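Local coordinates for ARO (armadillo repeats only protein) (Plasmodium falciparum Santa Lucia, PDB 5EWP), which is an armadillo-repeat protein probably acting as a binding scaffold in the translocation and attachment of rhoptries at the apical pole of the parasite, at residues A[112-117]-A[152-157]; A[81-86]-A[118-123]; A[17-22]-A[60-65]; A[93-96]-A[102-105]. One frame throughout, in Å; residues are numbered along the deposited sequence.

Contact 1 of 4, residues A[112-117]-A[152-157]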
loop_
_atom_site.group_PDB
_atom_site.type_symbol
_atom_site.label_atom_id
_atom_site.label_comp_id
_atom_site.label_asym_id
_atom_site.label_seq_id
_atom_site.Cartn_x
_atom_site.Cartn_y
_atom_site.Cartn_z
ATOM N N PHE A 112 3.139 -1.901 -5.460
ATOM C CA PHE A 112 4.163 -1.875 -6.509
ATOM C C PHE A 112 3.769 -1.008 -7.703
ATOM O O PHE A 112 4.621 -0.343 -8.300
ATOM C CB PHE A 112 4.476 -3.282 -7.006
ATOM C CG PHE A 112 5.353 -4.056 -6.065
ATOM C CD1 PHE A 112 6.642 -3.615 -5.784
ATOM C CD2 PHE A 112 4.892 -5.208 -5.462
ATOM C CE1 PHE A 112 7.456 -4.319 -4.907
ATOM C CE2 PHE A 112 5.706 -5.928 -4.591
ATOM C CZ PHE A 112 6.983 -5.472 -4.311
ATOM N N LEU A 113 2.494 -1.038 -8.072
ATOM C CA LEU A 113 2.036 -0.262 -9.223
ATOM C C LEU A 113 2.146 1.231 -8.962
ATOM O O LEU A 113 2.200 2.032 -9.908
ATOM C CB LEU A 113 0.594 -0.620 -9.579
ATOM C CG LEU A 113 0.406 -2.014 -10.191
ATOM C CD1 LEU A 113 -1.066 -2.299 -10.223
ATOM C CD2 LEU A 113 0.992 -2.034 -11.592
ATOM N N SER A 114 2.165 1.605 -7.689
ATOM C CA SER A 114 2.205 3.032 -7.327
ATOM C C SER A 114 3.626 3.584 -7.329
ATOM O O SER A 114 3.826 4.793 -7.168
ATOM C CB SER A 114 1.566 3.271 -5.961
ATOM O OG SER A 114 2.408 2.821 -4.905
ATOM N N VAL A 115 4.608 2.705 -7.496
ATOM C CA VAL A 115 6.005 3.122 -7.440
ATOM C C VAL A 115 6.494 3.568 -8.812
ATOM O O VAL A 115 6.418 2.825 -9.791
ATOM C CB VAL A 115 6.922 2.009 -6.911
ATOM C CG1 VAL A 115 8.376 2.478 -6.930
ATOM C CG2 VAL A 115 6.510 1.632 -5.496
ATOM N N ASP A 116 6.999 4.797 -8.870
ATOM C CA ASP A 116 7.538 5.328 -10.114
ATOM C C ASP A 116 6.541 5.223 -11.263
ATOM O O ASP A 116 6.898 4.826 -12.381
ATOM C CB ASP A 116 8.845 4.615 -10.500
ATOM C CG ASP A 116 10.001 4.952 -9.569
ATOM O OD1 ASP A 116 9.974 6.020 -8.929
ATOM O OD2 ASP A 116 10.942 4.139 -9.477
ATOM N N ASN A 117 5.281 5.554 -11.000
ATOM C CA ASN A 117 4.306 5.525 -12.080
ATOM C C ASN A 117 3.157 6.438 -11.739
ATOM O O ASN A 117 2.190 6.061 -11.073
ATOM C CB ASN A 117 3.814 4.090 -12.383
ATOM C CG ASN A 117 3.092 4.020 -13.715
ATOM O OD1 ASN A 117 2.034 4.632 -13.892
ATOM N ND2 ASN A 117 3.665 3.294 -14.668
ATOM N N CYS A 152 -0.763 5.149 -0.227
ATOM C CA CYS A 152 -1.448 6.424 0.035
ATOM C C CYS A 152 -0.538 7.606 -0.231
ATOM O O CYS A 152 -0.947 8.581 -0.862
ATOM C CB CYS A 152 -1.938 6.508 1.469
ATOM S SG CYS A 152 -3.367 5.448 1.767
ATOM N N ARG A 153 0.687 7.531 0.278
ATOM C CA ARG A 153 1.634 8.631 0.103
ATOM C C ARG A 153 1.991 8.811 -1.364
ATOM O O ARG A 153 2.057 9.946 -1.863
ATOM C CB ARG A 153 2.890 8.404 0.937
ATOM C CG ARG A 153 4.005 9.447 0.704
ATOM C CD ARG A 153 5.007 8.968 -0.336
ATOM N NE ARG A 153 5.986 10.004 -0.665
ATOM C CZ ARG A 153 6.725 9.995 -1.766
ATOM N NH1 ARG A 153 6.585 9.016 -2.643
ATOM N NH2 ARG A 153 7.602 10.965 -1.992
ATOM N N ASN A 154 2.233 7.698 -2.055
ATOM C CA ASN A 154 2.609 7.785 -3.472
ATOM C C ASN A 154 1.515 8.460 -4.281
ATOM O O ASN A 154 1.795 9.184 -5.251
ATOM C CB ASN A 154 2.940 6.394 -4.036
ATOM C CG ASN A 154 4.268 5.841 -3.491
ATOM O OD1 ASN A 154 5.059 6.574 -2.907
ATOM N ND2 ASN A 154 4.514 4.555 -3.707
ATOM N N ILE A 155 0.270 8.251 -3.867
ATOM C CA ILE A 155 -0.865 8.934 -4.483
ATOM C C ILE A 155 -0.967 10.395 -4.039
ATOM O O ILE A 155 -1.032 11.282 -4.899
ATOM C CB ILE A 155 -2.200 8.209 -4.159
ATOM C CG1 ILE A 155 -2.217 6.839 -4.842
ATOM C CG2 ILE A 155 -3.404 9.023 -4.609
ATOM C CD1 ILE A 155 -3.243 5.858 -4.226
ATOM N N PHE A 156 -0.987 10.676 -2.731
ATOM C CA PHE A 156 -1.403 12.030 -2.348
ATOM C C PHE A 156 -0.333 13.091 -2.602
ATOM O O PHE A 156 -0.663 14.270 -2.673
ATOM C CB PHE A 156 -1.931 12.121 -0.882
ATOM C CG PHE A 156 -0.922 11.843 0.234
ATOM C CD1 PHE A 156 0.238 12.587 0.390
ATOM C CD2 PHE A 156 -1.224 10.894 1.211
ATOM C CE1 PHE A 156 1.109 12.343 1.449
ATOM C CE2 PHE A 156 -0.365 10.654 2.264
ATOM C CZ PHE A 156 0.794 11.368 2.394
ATOM N N VAL A 157 0.929 12.708 -2.773
ATOM C CA VAL A 157 1.940 13.744 -3.029
ATOM C C VAL A 157 1.761 14.418 -4.389
ATOM O O VAL A 157 2.299 15.504 -4.620
ATOM C CB VAL A 157 3.372 13.206 -2.951
ATOM C CG1 VAL A 157 3.682 12.726 -1.541
ATOM C CG2 VAL A 157 3.604 12.101 -3.963
#

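Contact 2 of 4, residues A[81-86]-A[118-123]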
loop_
_atom_site.group_PDB
_atom_site.type_symbol
_atom_site.label_atom_id
_atom_site.label_comp_id
_atom_site.label_asym_id
_atom_site.label_seq_id
_atom_site.Cartn_x
_atom_site.Cartn_y
_atom_site.Cartn_z
ATOM N N ALA A 81 1.364 -1.791 -18.632
ATOM C CA ALA A 81 0.531 -2.826 -19.248
ATOM C C ALA A 81 -0.624 -3.210 -18.322
ATOM O O ALA A 81 -1.756 -3.448 -18.764
ATOM C CB ALA A 81 1.368 -4.049 -19.602
ATOM N N ILE A 82 -0.328 -3.280 -17.028
ATOM C CA ILE A 82 -1.343 -3.655 -16.058
ATOM C C ILE A 82 -2.417 -2.574 -15.957
ATOM O O ILE A 82 -3.598 -2.866 -15.952
ATOM C CB ILE A 82 -0.702 -3.932 -14.696
ATOM C CG1 ILE A 82 0.133 -5.215 -14.807
ATOM C CG2 ILE A 82 -1.783 -4.079 -13.591
ATOM C CD1 ILE A 82 1.060 -5.497 -13.627
ATOM N N ARG A 83 -2.021 -1.308 -15.945
ATOM C CA ARG A 83 -3.024 -0.246 -15.933
ATOM C C ARG A 83 -3.913 -0.326 -17.175
ATOM O O ARG A 83 -5.130 -0.238 -17.084
ATOM C CB ARG A 83 -2.359 1.138 -15.871
ATOM C CG ARG A 83 -3.376 2.289 -15.880
ATOM C CD ARG A 83 -2.677 3.644 -15.948
ATOM N NE ARG A 83 -2.019 3.845 -17.237
ATOM C CZ ARG A 83 -0.705 3.804 -17.445
ATOM N NH1 ARG A 83 0.135 3.556 -16.448
ATOM N NH2 ARG A 83 -0.229 4.001 -18.677
ATOM N N GLU A 84 -3.284 -0.505 -18.330
ATOM C CA GLU A 84 -3.998 -0.481 -19.607
ATOM C C GLU A 84 -4.921 -1.681 -19.770
ATOM O O GLU A 84 -5.848 -1.659 -20.569
ATOM C CB GLU A 84 -2.992 -0.408 -20.748
ATOM C CG GLU A 84 -2.354 0.979 -20.861
ATOM C CD GLU A 84 -1.098 0.980 -21.709
ATOM O OE1 GLU A 84 -0.669 -0.113 -22.143
ATOM O OE2 GLU A 84 -0.545 2.076 -21.954
ATOM N N ALA A 85 -4.681 -2.706 -18.962
ATOM C CA ALA A 85 -5.487 -3.918 -18.979
ATOM C C ALA A 85 -6.648 -3.810 -17.987
ATOM O O ALA A 85 -7.342 -4.794 -17.715
ATOM C CB ALA A 85 -4.600 -5.135 -18.654
ATOM N N ASN A 86 -6.837 -2.605 -17.452
ATOM C CA ASN A 86 -7.858 -2.308 -16.439
ATOM C C ASN A 86 -7.559 -2.980 -15.091
ATOM O O ASN A 86 -8.459 -3.205 -14.275
ATOM C CB ASN A 86 -9.254 -2.716 -16.934
ATOM C CG ASN A 86 -10.363 -2.047 -16.154
ATOM O OD1 ASN A 86 -10.285 -0.855 -15.847
ATOM N ND2 ASN A 86 -11.386 -2.817 -15.795
ATOM N N VAL A 118 3.307 7.684 -12.166
ATOM C CA VAL A 118 2.350 8.715 -11.844
ATOM C C VAL A 118 0.960 8.445 -12.413
ATOM O O VAL A 118 -0.057 8.681 -11.744
ATOM C CB VAL A 118 2.905 10.061 -12.341
ATOM C CG1 VAL A 118 1.822 11.065 -12.382
ATOM C CG2 VAL A 118 4.037 10.490 -11.412
ATOM N N LYS A 119 0.900 7.918 -13.631
ATOM C CA LYS A 119 -0.394 7.596 -14.228
ATOM C C LYS A 119 -1.172 6.592 -13.386
ATOM O O LYS A 119 -2.378 6.727 -13.215
ATOM C CB LYS A 119 -0.221 7.044 -15.640
ATOM C CG LYS A 119 0.090 8.137 -16.664
ATOM C CD LYS A 119 0.120 7.605 -18.077
ATOM C CE LYS A 119 0.341 8.751 -19.054
ATOM N NZ LYS A 119 0.258 8.303 -20.474
ATOM N N ASN A 120 -0.473 5.586 -12.874
ATOM C CA ASN A 120 -1.125 4.599 -12.021
ATOM C C ASN A 120 -1.665 5.218 -10.747
ATOM O O ASN A 120 -2.752 4.862 -10.289
ATOM C CB ASN A 120 -0.159 3.465 -11.655
ATOM C CG ASN A 120 0.113 2.540 -12.819
ATOM O OD1 ASN A 120 -0.545 2.624 -13.843
ATOM N ND2 ASN A 120 1.075 1.620 -12.646
ATOM N N CYS A 121 -0.900 6.133 -10.154
ATOM C CA CYS A 121 -1.322 6.757 -8.906
ATOM C C CYS A 121 -2.561 7.600 -9.139
ATOM O O CYS A 121 -3.494 7.614 -8.330
ATOM C CB CYS A 121 -0.194 7.610 -8.309
ATOM S SG CYS A 121 1.177 6.641 -7.659
ATOM N N ILE A 122 -2.553 8.330 -10.250
ATOM C CA ILE A 122 -3.724 9.111 -10.641
ATOM C C ILE A 122 -4.939 8.210 -10.828
ATOM O O ILE A 122 -6.039 8.514 -10.333
ATOM C CB ILE A 122 -3.455 9.903 -11.934
ATOM C CG1 ILE A 122 -2.453 11.025 -11.656
ATOM C CG2 ILE A 122 -4.759 10.494 -12.470
ATOM C CD1 ILE A 122 -1.903 11.713 -12.928
ATOM N N CYS A 123 -4.737 7.093 -11.524
ATOM C CA CYS A 123 -5.802 6.124 -11.739
ATOM C C CYS A 123 -6.325 5.554 -10.414
ATOM O O CYS A 123 -7.535 5.382 -10.232
ATOM C CB CYS A 123 -5.318 4.995 -12.645
ATOM S SG CYS A 123 -6.605 3.803 -13.070
#

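Contact 3 of 4, residues A[17-22]-A[60-65]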
loop_
_atom_site.group_PDB
_atom_site.type_symbol
_atom_site.label_atom_id
_atom_site.label_comp_id
_atom_site.label_asym_id
_atom_site.label_seq_id
_atom_site.Cartn_x
_atom_site.Cartn_y
_atom_site.Cartn_z
ATOM N N LEU A 17 -6.687 -23.906 -16.617
ATOM C CA LEU A 17 -5.986 -23.951 -17.890
ATOM C C LEU A 17 -5.619 -22.550 -18.368
ATOM O O LEU A 17 -4.512 -22.338 -18.859
ATOM C CB LEU A 17 -6.830 -24.665 -18.933
ATOM C CG LEU A 17 -6.994 -26.137 -18.568
ATOM C CD1 LEU A 17 -7.766 -26.827 -19.626
ATOM C CD2 LEU A 17 -5.630 -26.784 -18.415
ATOM N N ARG A 18 -6.553 -21.614 -18.217
ATOM C CA ARG A 18 -6.315 -20.218 -18.584
ATOM C C ARG A 18 -5.168 -19.652 -17.773
ATOM O O ARG A 18 -4.308 -18.967 -18.312
ATOM C CB ARG A 18 -7.580 -19.383 -18.387
ATOM C CG ARG A 18 -8.619 -19.599 -19.478
ATOM C CD ARG A 18 -9.931 -18.875 -19.183
ATOM N NE ARG A 18 -9.772 -17.427 -19.063
ATOM C CZ ARG A 18 -10.628 -16.630 -18.431
ATOM N NH1 ARG A 18 -11.709 -17.139 -17.853
ATOM N NH2 ARG A 18 -10.402 -15.323 -18.374
ATOM N N PHE A 19 -5.141 -19.963 -16.478
ATOM C CA PHE A 19 -4.048 -19.511 -15.628
ATOM C C PHE A 19 -2.698 -20.056 -16.093
ATOM O O PHE A 19 -1.718 -19.313 -16.191
ATOM C CB PHE A 19 -4.267 -19.904 -14.159
ATOM C CG PHE A 19 -3.156 -19.435 -13.263
ATOM C CD1 PHE A 19 -3.203 -18.169 -12.688
ATOM C CD2 PHE A 19 -2.031 -20.232 -13.047
ATOM C CE1 PHE A 19 -2.162 -17.710 -11.877
ATOM C CE2 PHE A 19 -0.991 -19.785 -12.259
ATOM C CZ PHE A 19 -1.047 -18.510 -11.682
ATOM N N ASP A 20 -2.633 -21.361 -16.347
ATOM C CA ASP A 20 -1.363 -21.977 -16.730
ATOM C C ASP A 20 -0.825 -21.400 -18.024
ATOM O O ASP A 20 0.377 -21.184 -18.164
ATOM C CB ASP A 20 -1.516 -23.497 -16.857
ATOM C CG ASP A 20 -1.698 -24.165 -15.514
ATOM O OD1 ASP A 20 -1.382 -23.517 -14.488
ATOM O OD2 ASP A 20 -2.139 -25.338 -15.480
ATOM N N LYS A 21 -1.719 -21.133 -18.964
ATOM C CA LYS A 21 -1.303 -20.553 -20.234
ATOM C C LYS A 21 -0.864 -19.102 -20.046
ATOM O O LYS A 21 0.156 -18.677 -20.594
ATOM C CB LYS A 21 -2.427 -20.655 -21.265
ATOM C CG LYS A 21 -2.029 -20.177 -22.664
ATOM C CD LYS A 21 -3.162 -20.362 -23.650
ATOM C CE LYS A 21 -2.767 -19.917 -25.051
ATOM N NZ LYS A 21 -2.558 -18.443 -25.125
ATOM N N ALA A 22 -1.630 -18.341 -19.271
ATOM C CA ALA A 22 -1.261 -16.959 -18.993
ATOM C C ALA A 22 0.113 -16.888 -18.320
ATOM O O ALA A 22 0.906 -15.992 -18.607
ATOM C CB ALA A 22 -2.322 -16.284 -18.139
ATOM N N ALA A 60 -7.105 -14.948 -6.632
ATOM C CA ALA A 60 -6.044 -14.386 -5.804
ATOM C C ALA A 60 -4.653 -14.724 -6.352
ATOM O O ALA A 60 -3.718 -13.933 -6.232
ATOM C CB ALA A 60 -6.180 -14.871 -4.377
ATOM N N LEU A 61 -4.516 -15.903 -6.947
ATOM C CA LEU A 61 -3.241 -16.312 -7.514
ATOM C C LEU A 61 -2.854 -15.439 -8.714
ATOM O O LEU A 61 -1.684 -15.115 -8.924
ATOM C CB LEU A 61 -3.316 -17.770 -7.930
ATOM C CG LEU A 61 -1.999 -18.418 -8.349
ATOM C CD1 LEU A 61 -0.982 -18.385 -7.220
ATOM C CD2 LEU A 61 -2.292 -19.840 -8.795
ATOM N N SER A 62 -3.859 -15.064 -9.499
ATOM C CA SER A 62 -3.652 -14.219 -10.671
ATOM C C SER A 62 -3.238 -12.818 -10.234
ATOM O O SER A 62 -2.323 -12.229 -10.803
ATOM C CB SER A 62 -4.921 -14.177 -11.515
ATOM O OG SER A 62 -5.218 -15.467 -12.051
ATOM N N ALA A 63 -3.903 -12.298 -9.208
ATOM C CA ALA A 63 -3.524 -11.012 -8.625
ATOM C C ALA A 63 -2.073 -11.071 -8.136
ATOM O O ALA A 63 -1.320 -10.107 -8.288
ATOM C CB ALA A 63 -4.472 -10.633 -7.486
ATOM N N THR A 64 -1.680 -12.211 -7.560
ATOM C CA THR A 64 -0.311 -12.364 -7.087
ATOM C C THR A 64 0.697 -12.366 -8.262
ATOM O O THR A 64 1.743 -11.738 -8.183
ATOM C CB THR A 64 -0.161 -13.640 -6.243
ATOM O OG1 THR A 64 -1.105 -13.590 -5.160
ATOM C CG2 THR A 64 1.241 -13.739 -5.688
ATOM N N GLN A 65 0.379 -13.045 -9.359
ATOM C CA GLN A 65 1.299 -13.037 -10.499
ATOM C C GLN A 65 1.424 -11.635 -11.081
ATOM O O GLN A 65 2.504 -11.242 -11.533
ATOM C CB GLN A 65 0.851 -14.002 -11.593
ATOM C CG GLN A 65 0.805 -15.474 -11.138
ATOM C CD GLN A 65 2.134 -15.990 -10.589
ATOM O OE1 GLN A 65 2.150 -16.789 -9.656
ATOM N NE2 GLN A 65 3.246 -15.542 -11.165
#

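Contact 4 of 4, residues A[93-96]-A[102-105]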
loop_
_atom_site.group_PDB
_atom_site.type_symbol
_atom_site.label_atom_id
_atom_site.label_comp_id
_atom_site.label_asym_id
_atom_site.label_seq_id
_atom_site.Cartn_x
_atom_site.Cartn_y
_atom_site.Cartn_z
ATOM N N ASN A 93 -11.569 -3.656 -6.661
ATOM C CA ASN A 93 -12.667 -4.573 -6.397
ATOM C C ASN A 93 -12.247 -5.688 -5.434
ATOM O O ASN A 93 -13.022 -6.108 -4.569
ATOM C CB ASN A 93 -13.169 -5.176 -7.701
ATOM C CG ASN A 93 -14.455 -5.922 -7.526
ATOM O OD1 ASN A 93 -15.403 -5.406 -6.933
ATOM N ND2 ASN A 93 -14.506 -7.146 -8.036
ATOM N N LEU A 94 -11.015 -6.169 -5.575
ATOM C CA LEU A 94 -10.522 -7.221 -4.669
ATOM C C LEU A 94 -10.368 -6.680 -3.236
ATOM O O LEU A 94 -10.514 -7.409 -2.264
ATOM C CB LEU A 94 -9.193 -7.778 -5.180
ATOM C CG LEU A 94 -9.185 -8.681 -6.416
ATOM C CD1 LEU A 94 -7.770 -9.197 -6.679
ATOM C CD2 LEU A 94 -10.103 -9.839 -6.200
ATOM N N LEU A 95 -10.103 -5.388 -3.105
ATOM C CA LEU A 95 -9.989 -4.775 -1.785
ATOM C C LEU A 95 -11.300 -4.864 -1.002
ATOM O O LEU A 95 -11.307 -4.762 0.221
ATOM C CB LEU A 95 -9.563 -3.304 -1.913
ATOM C CG LEU A 95 -8.151 -3.080 -2.457
ATOM C CD1 LEU A 95 -7.887 -1.577 -2.629
ATOM C CD2 LEU A 95 -7.111 -3.690 -1.526
ATOM N N LYS A 96 -12.404 -5.047 -1.713
ATOM C CA LYS A 96 -13.725 -5.153 -1.080
ATOM C C LYS A 96 -14.010 -6.554 -0.555
ATOM O O LYS A 96 -15.045 -6.792 0.096
ATOM C CB LYS A 96 -14.811 -4.763 -2.074
ATOM C CG LYS A 96 -14.668 -3.352 -2.624
ATOM C CD LYS A 96 -15.598 -3.149 -3.805
ATOM C CE LYS A 96 -15.382 -1.782 -4.448
ATOM N NZ LYS A 96 -16.114 -1.665 -5.737
ATOM N N ARG A 102 -7.282 -12.281 -1.094
ATOM C CA ARG A 102 -7.655 -11.369 -2.173
ATOM C C ARG A 102 -7.281 -9.939 -1.833
ATOM O O ARG A 102 -6.732 -9.195 -2.671
ATOM C CB ARG A 102 -9.167 -11.475 -2.464
ATOM C CG ARG A 102 -9.496 -12.655 -3.359
ATOM C CD ARG A 102 -10.992 -12.791 -3.670
ATOM N NE ARG A 102 -11.173 -13.963 -4.501
ATOM C CZ ARG A 102 -11.316 -13.936 -5.823
ATOM N NH1 ARG A 102 -11.378 -12.778 -6.468
ATOM N NH2 ARG A 102 -11.436 -15.073 -6.498
ATOM N N VAL A 103 -7.583 -9.538 -0.604
ATOM C CA VAL A 103 -7.247 -8.183 -0.178
ATOM C C VAL A 103 -5.734 -8.019 -0.175
ATOM O O VAL A 103 -5.206 -7.056 -0.716
ATOM C CB VAL A 103 -7.789 -7.851 1.202
ATOM C CG1 VAL A 103 -7.332 -6.426 1.602
ATOM C CG2 VAL A 103 -9.311 -7.960 1.207
ATOM N N HIS A 104 -5.026 -8.976 0.435
ATOM C CA HIS A 104 -3.574 -8.845 0.526
ATOM C C HIS A 104 -2.912 -8.771 -0.838
ATOM O O HIS A 104 -2.025 -7.955 -1.049
ATOM C CB HIS A 104 -2.985 -10.006 1.314
ATOM C CG HIS A 104 -3.272 -9.940 2.779
ATOM N ND1 HIS A 104 -2.929 -10.955 3.648
ATOM C CD2 HIS A 104 -3.830 -8.967 3.535
ATOM C CE1 HIS A 104 -3.299 -10.623 4.871
ATOM N NE2 HIS A 104 -3.837 -9.415 4.833
ATOM N N ALA A 105 -3.343 -9.623 -1.760
ATOM C CA ALA A 105 -2.753 -9.645 -3.090
ATOM C C ALA A 105 -2.979 -8.311 -3.799
ATOM O O ALA A 105 -2.082 -7.804 -4.471
ATOM C CB ALA A 105 -3.328 -10.802 -3.914
#

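Contact 1 of 4, residues A[112-117]-A[152-157]
N154 of helix 142-156 reaches across to S114, at the C-terminal end of the 100-113 region, and the contact is essentially this one asparagine set against one serine. Its CB already lies close, 3.6 Å from S114 O, so the stem of the side chain rests on the serine backbone. At the next atom the amide carbon CG sits 3.8 Å from S114 OG. With CG anti to the carbonyl carbon (chi1 -71°), the amide is directed at the turn, and ND2 donates to S114 OG over 3.0 Å. The bond is nearly straight (172°), and the oxygen lies almost in the amide plane. The methyl CG2 of V115 stands 4.0 Å from the same ND2. On the other branch, OD1 accepts from R153 NH1 at 2.9 Å, which fixes the amide's rotation from its second end.

Asparagine suits the place because it offers a donor and an acceptor side by side, and serine because its small hydroxyl can accept from N154 while also bonding S111 O, three residues earlier. R153 in turn forms a salt bridge through NE with D203 of helix 192-205. M124 of helix 118-126 touches both S114 and I155, while helix 130-136 packs on C152 and I155, so the contact lies buried where helices 100-113, 118-126 and 142-156 converge.

Contact 2 of 4, residues A[81-86]-A[118-123]
R83 curls round the side-chain oxygen of N120, and here the packing is close: OD1 lies 3.1 Å from R83 CB and 3.2 Å from R83 CD. A bend at chi3 (68°) folds the arginine back on itself and delivers NH1 to the same oxygen, where it donates over 2.8 Å. The acceptor stays near the guanidinium plane, yet the donor stands above the plane of the carbonyl, and the two flat groups are turned 53° apart. N120 suits the spot because its other branch, ND2, is a donor for backbone oxygens, that of K79 among them. R83 NH1 has a second partner in D80, a salt bridge to a residue about one turn earlier in helix 77-84. That helix ends just beyond in a Schellman motif, with N86 at positive phi as its C-prime residue; I88 of the following helix touches R83, N120 and C123 alike. C123 adds a loose apolar touch, its CB coming no nearer than 4.4 Å to R83 CD. Toward solvent the contact slackens. K119 CB rests over one guanidinium face, 3.6 Å from R83 NH1, after which the extended lysine runs outward until its NZ is 4.7 Å from R83 NH2, like charges that would probably discourage closer approach. The exposed E84 offers R83 a long ion pair there.

Contact 3 of 4, residues A[17-22]-A[60-65]
F19 drives its ring from helix 14-25 against L61, S62 and Q65, which lie on one flank of helix 58-70. The apolar part is a CH-pi contact: L61 CD2 sits over one ring face, 3.8 Å from the centroid and displaced toward the rim, with F19 CZ its nearest ring atom at 3.4 Å. A long, flat side chain suits this place: it spans the gap between the backbones and offers a face to the methyl. The two segments run nearly parallel, 10° between their directions and 11.3 Å between axes, and F19 bridges them with CG anti to the backbone N (chi1 -179°). Helix 28-34 wedges in beside them, as in the stacked helices of an armadillo array, and its F31 meets the F19 ring at about 60° while L34 touches S62. Polar side chains meet the ring through their less polar parts or are satisfied locally. S62 OG approaches the ring edge, 3.4 Å from F19 CD1, and is hydrogen-bonded to I58 O in its own helix, which lets a serine face an aromatic group. Q65 brings its CG methylene to 3.6 Å from F19 CZ, meeting the ring obliquely, neither over its face nor at its edge.

Contact 4 of 4, residues A[93-96]-A[102-105]
R102 meets L94 near the start of helix 100-113, its side chain crossing that of the leucine at about a right angle. The arginine is extended from CG to NE, so its methylenes pass alongside the L94 methyl CD2, CG and CD each 4.0 Å from it, before NH1 comes to 3.2 Å from the same methyl. That methyl lies at the edge of the guanidinium, near its plane. The charged end looks elsewhere, NH1 giving a hydrogen bond to C35 O. Next comes V103, whose two branches divide the work. CG2, anti to the carbonyl carbon, fits against the carbonyls of L94 and L95, 3.7 Å from L94 O and 3.9 Å from L95 O; CG1 faces L95 CD2 at 4.2 Å. A compact valine suits a place where the backbones come so near, 4.7 Å between the CA atoms of L95 and V103, its two methyls both starting at CB so that one meets the carbonyls and the other L95. H104 turns off to the far side, where its ring meets W51 edge-to-face, and A105 is small enough to let helix 58-70 pack against it through A63 and T64. The chemistry is thus van der Waals throughout: two consecutive helices are packed together near their connection largely by aliphatic groups, while the arginine's polar end turns to oxygens elsewhere, chiefly C35 O, with weak bonds to S37 O and T57 OG1.

How the contacts relate
The four contacts fall into two touching pairs along the superhelix of stacked helices. Contacts 1 and 2 have centres about 11 Å apart and alternate along the chain; L113 O lies 3.0 Å from N120 ND2, a probable hydrogen bond, and S114 O packs on C121 SG at 3.3 Å. Contacts 3 and 4, with centres about 15 Å apart, meet where A63 packs on A105 and on the L94 methyl CD1, 3.7 Å from A63 CB. Between the pairs nothing touches: contacts 1 and 4 share helix 100-113 yet are centred about 18 Å apart, and contact 4 is nested within the loop that contact 2 closes. Contact 3 is nearest the N-terminal end of the array, about 25 Å from contact 1, centre to centre.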